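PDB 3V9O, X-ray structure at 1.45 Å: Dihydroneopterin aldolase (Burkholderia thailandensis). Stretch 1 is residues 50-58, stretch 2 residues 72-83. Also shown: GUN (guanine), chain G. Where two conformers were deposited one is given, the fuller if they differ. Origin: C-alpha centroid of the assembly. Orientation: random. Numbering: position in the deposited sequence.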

ATOM      1  N   VAL A  50     -13.800  10.440   6.472  1.00 12.40           N
ATOM      2  CA  VAL A  50     -12.468  10.019   6.969  1.00 12.03           C
ATOM      3  C   VAL A  50     -11.419  10.595   6.011  1.00 14.44           C
ATOM      4  O   VAL A  50     -11.527  10.442   4.754  1.00 13.06           O
ATOM      5  CB  VAL A  50     -12.387   8.501   7.048  1.00 12.70           C
ATOM      6  CG1 VAL A  50     -10.977   8.057   7.439  1.00 15.59           C
ATOM      7  CG2 VAL A  50     -13.435   7.953   8.070  1.00 14.01           C
ATOM      8  N   ILE A  51     -10.427  11.260   6.591  1.00 12.74           N
ATOM      9  CA  ILE A  51      -9.446  12.062   5.822  1.00 11.86           C
ATOM     10  C   ILE A  51      -8.049  11.534   6.096  1.00 12.58           C
ATOM     11  O   ILE A  51      -7.699  11.250   7.245  1.00 13.57           O
ATOM     12  CB  ILE A  51      -9.564  13.524   6.236  1.00 12.75           C
ATOM     13  CG1 ILE A  51     -10.971  13.981   5.864  1.00 16.40           C
ATOM     14  CG2 ILE A  51      -8.502  14.377   5.462  1.00 14.77           C
ATOM     15  CD1 ILE A  51     -11.410  15.235   6.456  1.00 24.05           C
ATOM     16  N   ASN A  52      -7.235  11.367   5.064  1.00 12.48           N
ATOM     17  CA  ASN A  52      -5.838  10.978   5.222  1.00 12.26           C
ATOM     18  C   ASN A  52      -4.992  11.997   4.528  1.00 13.28           C
ATOM     19  O   ASN A  52      -5.338  12.501   3.454  1.00 13.59           O
ATOM     20  CB  ASN A  52      -5.588   9.577   4.588  1.00 11.87           C
ATOM     21  CG  ASN A  52      -6.128   8.501   5.461  1.00 12.49           C
ATOM     22  OD1 ASN A  52      -5.425   8.040   6.339  1.00 13.49           O
ATOM     23  ND2 ASN A  52      -7.412   8.136   5.302  1.00 13.85           N
ATOM     24  N   VAL A  53      -3.850  12.347   5.150  1.00 12.91           N
ATOM     25  CA  VAL A  53      -2.978  13.420   4.603  1.00 13.37           C
ATOM     26  C   VAL A  53      -1.528  12.951   4.697  1.00 13.74           C
ATOM     27  O   VAL A  53      -1.088  12.370   5.706  1.00 13.43           O
ATOM     28  CB  VAL A  53      -3.081  14.702   5.443  1.00 14.02           C
ATOM     29  CG1 VAL A  53      -2.178  15.843   4.874  1.00 15.08           C
ATOM     30  CG2 VAL A  53      -4.573  15.188   5.500  1.00 16.47           C
ATOM     31  N   ASP A  54      -0.786  13.229   3.618  1.00 15.19           N
ATOM     32  CA  ASP A  54       0.684  13.017   3.576  1.00 15.09           C
ATOM     33  C   ASP A  54       1.267  14.372   3.175  1.00 15.12           C
ATOM     34  O   ASP A  54       0.875  15.000   2.188  1.00 15.67           O
ATOM     35  CB  ASP A  54       1.129  11.983   2.562  1.00 15.45           C
ATOM     36  CG  ASP A  54       0.673  10.597   2.864  1.00 22.41           C
ATOM     37  OD1 ASP A  54       0.932  10.065   3.935  1.00 21.59           O
ATOM     38  OD2 ASP A  54       0.091   9.986   1.954  1.00 34.50           O
ATOM     39  N   LEU A  55       2.187  14.899   3.991  1.00 15.44           N
ATOM     40  CA  LEU A  55       2.862  16.138   3.677  1.00 15.56           C
ATOM     41  C   LEU A  55       4.335  15.825   3.426  1.00 14.07           C
ATOM     42  O   LEU A  55       4.987  15.182   4.278  1.00 16.96           O
ATOM     43  CB  LEU A  55       2.640  17.064   4.898  1.00 20.55           C
ATOM     44  CG  LEU A  55       2.721  18.538   4.774  1.00 24.80           C
ATOM     45  CD1 LEU A  55       1.628  18.975   3.773  1.00 23.18           C
ATOM     46  CD2 LEU A  55       2.399  19.111   6.161  1.00 23.14           C
ATOM     47  N   PHE A  56       4.899  16.246   2.301  1.00 15.26           N
ATOM     48  CA  PHE A  56       6.335  16.018   1.964  1.00 15.34           C
ATOM     49  C   PHE A  56       7.085  17.288   2.211  1.00 15.92           C
ATOM     50  O   PHE A  56       6.769  18.311   1.568  1.00 17.77           O
ATOM     51  CB  PHE A  56       6.499  15.468   0.550  1.00 16.79           C
ATOM     52  CG  PHE A  56       5.762  14.140   0.401  1.00 16.54           C
ATOM     53  CD1 PHE A  56       4.396  14.081   0.080  1.00 18.10           C
ATOM     54  CD2 PHE A  56       6.498  12.980   0.625  1.00 19.49           C
ATOM     55  CE1 PHE A  56       3.733  12.817   0.020  1.00 20.25           C
ATOM     56  CE2 PHE A  56       5.861  11.751   0.525  1.00 22.61           C
ATOM     57  CZ  PHE A  56       4.511  11.684   0.212  1.00 20.78           C
ATOM     58  N   VAL A  57       8.020  17.246   3.156  1.00 16.01           N
ATOM     59  CA  VAL A  57       8.799  18.423   3.541  1.00 16.17           C
ATOM     60  C   VAL A  57      10.306  18.119   3.376  1.00 17.51           C
ATOM     61  O   VAL A  57      10.746  16.998   3.739  1.00 17.79           O
ATOM     62  CB  VAL A  57       8.417  18.867   4.993  1.00 15.00           C
ATOM     63  CG1 VAL A  57       6.931  19.156   5.063  1.00 19.22           C
ATOM     64  CG2 VAL A  57       8.733  17.779   6.021  1.00 17.23           C
ATOM     65  N   PRO A  58      11.112  19.038   2.871  1.00 18.73           N
ATOM     66  CA  PRO A  58      12.524  18.731   2.636  1.00 18.53           C
ATOM     67  C   PRO A  58      13.265  18.374   3.927  1.00 19.10           C
ATOM     68  O   PRO A  58      13.071  19.039   4.949  1.00 19.72           O
ATOM     69  CB  PRO A  58      13.090  20.052   2.062  1.00 21.59           C
ATOM     70  CG  PRO A  58      11.865  20.637   1.363  1.00 22.65           C
ATOM     71  CD  PRO A  58      10.710  20.330   2.262  1.00 21.84           C
ATOM     72  N   VAL A  72      11.636  21.824  12.888  1.00 20.42           N
ATOM     73  CA  VAL A  72      10.858  21.030  11.949  1.00 19.19           C
ATOM     74  C   VAL A  72       9.532  21.683  11.574  1.00 19.33           C
ATOM     75  O   VAL A  72       9.155  22.743  12.129  1.00 22.80           O
ATOM     76  CB  VAL A  72      10.581  19.616  12.529  1.00 20.18           C
ATOM     77  CG1 VAL A  72      11.848  18.897  12.919  1.00 20.17           C
ATOM     78  CG2 VAL A  72       9.649  19.648  13.740  1.00 19.87           C
ATOM     79  N   VAL A  73       8.859  21.117  10.570  1.00 18.50           N
ATOM     80  CA  VAL A  73       7.488  21.524  10.231  1.00 19.05           C
ATOM     81  C   VAL A  73       6.551  20.790  11.194  1.00 15.44           C
ATOM     82  O   VAL A  73       6.535  19.582  11.247  1.00 16.39           O
ATOM     83  CB  VAL A  73       7.111  21.170   8.764  1.00 18.98           C
ATOM     84  CG1 VAL A  73       5.612  21.416   8.534  1.00 20.91           C
ATOM     85  CG2 VAL A  73       7.964  22.016   7.787  1.00 20.23           C
ATOM     86  N   ASP A  74       5.856  21.559  12.036  1.00 19.70           N
ATOM     87  CA  ASP A  74       4.950  20.988  13.048  1.00 17.62           C
ATOM     88  C   ASP A  74       3.826  20.208  12.372  1.00 18.54           C
ATOM     89  O   ASP A  74       3.040  20.771  11.590  1.00 20.27           O
ATOM     90  CB  ASP A  74       4.381  22.139  13.857  1.00 21.02           C
ATOM     91  CG  ASP A  74       3.626  21.691  15.109  1.00 20.58           C
ATOM     92  OD1 ASP A  74       3.069  20.593  15.116  1.00 18.89           O
ATOM     93  OD2 ASP A  74       3.547  22.536  16.050  1.00 26.80           O
ATOM     94  N   TYR A  75       3.736  18.919  12.608  1.00 16.24           N
ATOM     95  CA  TYR A  75       2.734  18.141  11.937  1.00 15.66           C
ATOM     96  C   TYR A  75       1.298  18.387  12.415  1.00 15.89           C
ATOM     97  O   TYR A  75       0.359  17.954  11.715  1.00 15.78           O
ATOM     98  CB  TYR A  75       3.101  16.634  11.994  1.00 15.83           C
ATOM     99  CG  TYR A  75       3.311  15.982  13.335  1.00 14.64           C
ATOM    100  CD1 TYR A  75       2.450  16.193  14.409  1.00 14.22           C
ATOM    101  CD2 TYR A  75       4.341  15.052  13.501  1.00 14.05           C
ATOM    102  CE1 TYR A  75       2.654  15.506  15.623  1.00 14.01           C
ATOM    103  CE2 TYR A  75       4.549  14.375  14.698  1.00 14.45           C
ATOM    104  CZ  TYR A  75       3.698  14.631  15.765  1.00 15.02           C
ATOM    105  OH  TYR A  75       3.926  13.932  16.924  1.00 17.21           O
ATOM    106  N   ASP A  76       1.119  19.189  13.465  1.00 14.65           N
ATOM    107  CA  ASP A  76      -0.230  19.646  13.843  1.00 15.96           C
ATOM    108  C   ASP A  76      -0.898  20.464  12.722  1.00 17.18           C
ATOM    109  O   ASP A  76      -2.120  20.624  12.740  1.00 18.70           O
ATOM    110  CB  ASP A  76      -0.231  20.487  15.114  1.00 17.12           C
ATOM    111  CG  ASP A  76       0.052  19.670  16.398  1.00 19.45           C
ATOM    112  OD1 ASP A  76       0.089  18.421  16.390  1.00 20.88           O
ATOM    113  OD2 ASP A  76       0.230  20.348  17.431  1.00 25.66           O
ATOM    114  N   LEU A  77      -0.114  20.985  11.788  1.00 18.53           N
ATOM    115  CA  LEU A  77      -0.682  21.712  10.677  0.53 18.44           C
ATOM    116  C   LEU A  77      -1.668  20.893   9.860  1.00 17.36           C
ATOM    117  O   LEU A  77      -2.654  21.456   9.347  1.00 17.14           O
ATOM    118  CB  LEU A  77       0.451  22.229   9.807  0.53 19.09           C
ATOM    119  CG  LEU A  77       0.108  22.852   8.479  0.53 22.71           C
ATOM    120  CD1 LEU A  77      -0.165  24.318   8.778  0.53 28.67           C
ATOM    121  CD2 LEU A  77       1.272  22.649   7.475  0.53 20.92           C
ATOM    122  N   MET A  78      -1.494  19.566   9.776  1.00 14.81           N
ATOM    123  CA  MET A  78      -2.434  18.762   8.987  1.00 13.51           C
ATOM    124  C   MET A  78      -3.836  18.780   9.625  1.00 16.13           C
ATOM    125  O   MET A  78      -4.823  19.127   8.922  1.00 15.69           O
ATOM    126  CB  MET A  78      -1.918  17.338   8.837  1.00 13.59           C
ATOM    127  CG  MET A  78      -0.659  17.251   7.995  1.00 14.19           C
ATOM    128  SD  MET A  78      -0.027  15.596   7.746  1.00 15.20           S
ATOM    129  CE  MET A  78       0.673  15.238   9.399  1.00 16.18           C
ATOM    130  N   LYS A  79      -3.966  18.431  10.905  1.00 14.68           N
ATOM    131  CA  LYS A  79      -5.274  18.434  11.530  1.00 16.37           C
ATOM    132  C   LYS A  79      -5.832  19.861  11.550  1.00 18.09           C
ATOM    133  O   LYS A  79      -7.036  20.036  11.299  1.00 18.28           O
ATOM    134  CB  LYS A  79      -5.184  17.803  12.940  1.00 21.08           C
ATOM    135  CG  LYS A  79      -6.534  17.605  13.620  1.00 27.89           C
ATOM    136  CD  LYS A  79      -6.507  16.892  14.979  1.00 25.09           C
ATOM    137  CE  LYS A  79      -7.894  17.171  15.667  1.00 30.93           C
ATOM    138  NZ  LYS A  79      -8.120  16.565  16.950  1.00 37.32           N
ATOM    139  N   GLN A  80      -5.005  20.869  11.780  1.00 17.61           N
ATOM    140  CA  GLN A  80      -5.485  22.267  11.785  1.00 19.00           C
ATOM    141  C   GLN A  80      -6.086  22.658  10.451  1.00 18.72           C
ATOM    142  O   GLN A  80      -7.122  23.359  10.415  1.00 19.91           O
ATOM    143  CB  GLN A  80      -4.301  23.178  12.111  1.00 21.71           C
ATOM    144  CG  GLN A  80      -3.967  23.182  13.601  1.00 31.61           C
ATOM    145  CD  GLN A  80      -2.597  23.776  13.941  1.00 37.39           C
ATOM    146  OE1 GLN A  80      -1.832  24.211  13.062  1.00 39.88           O
ATOM    147  NE2 GLN A  80      -2.265  23.755  15.234  1.00 40.07           N
ATOM    148  N   SER A  81      -5.422  22.302   9.371  1.00 17.43           N
ATOM    149  CA  SER A  81      -5.937  22.641   8.061  0.63 18.04           C
ATOM    150  C   SER A  81      -7.241  21.926   7.757  1.00 18.30           C
ATOM    151  O   SER A  81      -8.164  22.556   7.185  1.00 18.27           O
ATOM    152  CB  SER A  81      -4.896  22.417   6.985  0.63 16.84           C
ATOM    153  OG  SER A  81      -3.745  23.146   7.357  0.63 27.58           O
ATOM    154  N   VAL A  82      -7.355  20.652   8.121  1.00 15.58           N
ATOM    155  CA  VAL A  82      -8.640  19.964   7.919  1.00 16.02           C
ATOM    156  C   VAL A  82      -9.696  20.684   8.731  1.00 16.80           C
ATOM    157  O   VAL A  82     -10.783  20.998   8.201  1.00 17.83           O
ATOM    158  CB  VAL A  82      -8.528  18.517   8.380  1.00 16.97           C
ATOM    159  CG1 VAL A  82      -9.933  17.869   8.334  1.00 18.49           C
ATOM    160  CG2 VAL A  82      -7.582  17.783   7.432  1.00 17.30           C
ATOM    161  N   ALA A  83      -9.450  21.013   9.989  1.00 16.88           N
ATOM    162  CA  ALA A  83     -10.465  21.686  10.795  1.00 18.52           C
ATOM    163  C   ALA A  83     -10.895  22.997  10.188  1.00 20.42           C
ATOM    164  O   ALA A  83     -12.123  23.321  10.171  1.00 22.28           O
ATOM    165  CB  ALA A  83      -9.959  21.955  12.222  1.00 19.31           C
TER
HETATM  166  N9  GUN G 145       4.219  18.536  16.740  1.00 17.40           N
HETATM  167  C8  GUN G 145       4.207  17.986  18.014  1.00 20.45           C
HETATM  168  N7  GUN G 145       5.149  16.947  18.169  1.00 18.14           N
HETATM  169  C5  GUN G 145       5.783  16.946  16.941  1.00 13.85           C
HETATM  170  C6  GUN G 145       6.868  16.097  16.417  1.00 13.15           C
HETATM  171  O6  GUN G 145       7.452  15.208  17.056  1.00 15.76           O
HETATM  172  N1  GUN G 145       7.260  16.351  15.103  1.00 14.94           N
HETATM  173  C2  GUN G 145       6.617  17.282  14.289  1.00 14.45           C
HETATM  174  N2  GUN G 145       7.005  17.420  12.978  1.00 15.80           N
HETATM  175  N3  GUN G 145       5.581  18.094  14.775  1.00 14.37           N
HETATM  176  C4  GUN G 145       5.217  17.860  16.086  1.00 14.60           C

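Strand residues 50-58 pack against the segment 72-83, a loop leading into a helix, through apolar side chains alone, with no hydrogen bond crossing between them. The alternation of the strand sets the pattern: I51, V53, L55 and V57 point their CA-to-CB bonds toward the second stretch, while N52 and D54 point away and find their hydrogen bonds elsewhere in the structure. The strand and helix axes approach to 9.5 Å, with 131° between their N-to-C directions, so the chains run in roughly opposing senses and residues nearer the start of stretch 1 meet residues nearer the end of stretch 2. I51 CD1 lies 3.6 Å from V82 CG1. One helical turn back, M78 takes the middle of the contact: its SD is 3.6 Å from V53 CG1, and its CG is 4.0 Å from L55 CD2. V53 also reaches V82, more loosely, with CG2 to CG2 at 4.4 Å. M78 and V82 are four residues apart, which places both on the helix side facing the strand; K79, between them, points away. L77 leaves its CA sideways, yet its end comes nearer, and its CD2 sits 3.9 Å from L55 CD2. Before the helix, the loop extends the apolar row, V73 CG2 lying 4.1 Å from V57 CG1.

The same loop binds guanine by polar groups that the strand does not use. V73 O accepts from GUN N2 at 2.8 Å, and Y75 N donates to GUN N3 at 3.0 Å. D74 OD1 serves twice, accepting from GUN N9 at 2.9 Å and from D76 N, also at 2.9 Å, the latter a capping bond at the turn into the helix. V73 thus faces two ways, its side chain packing on the strand while its carbonyl holds the ligand. GUN C2 lies over one face of the Y75 ring.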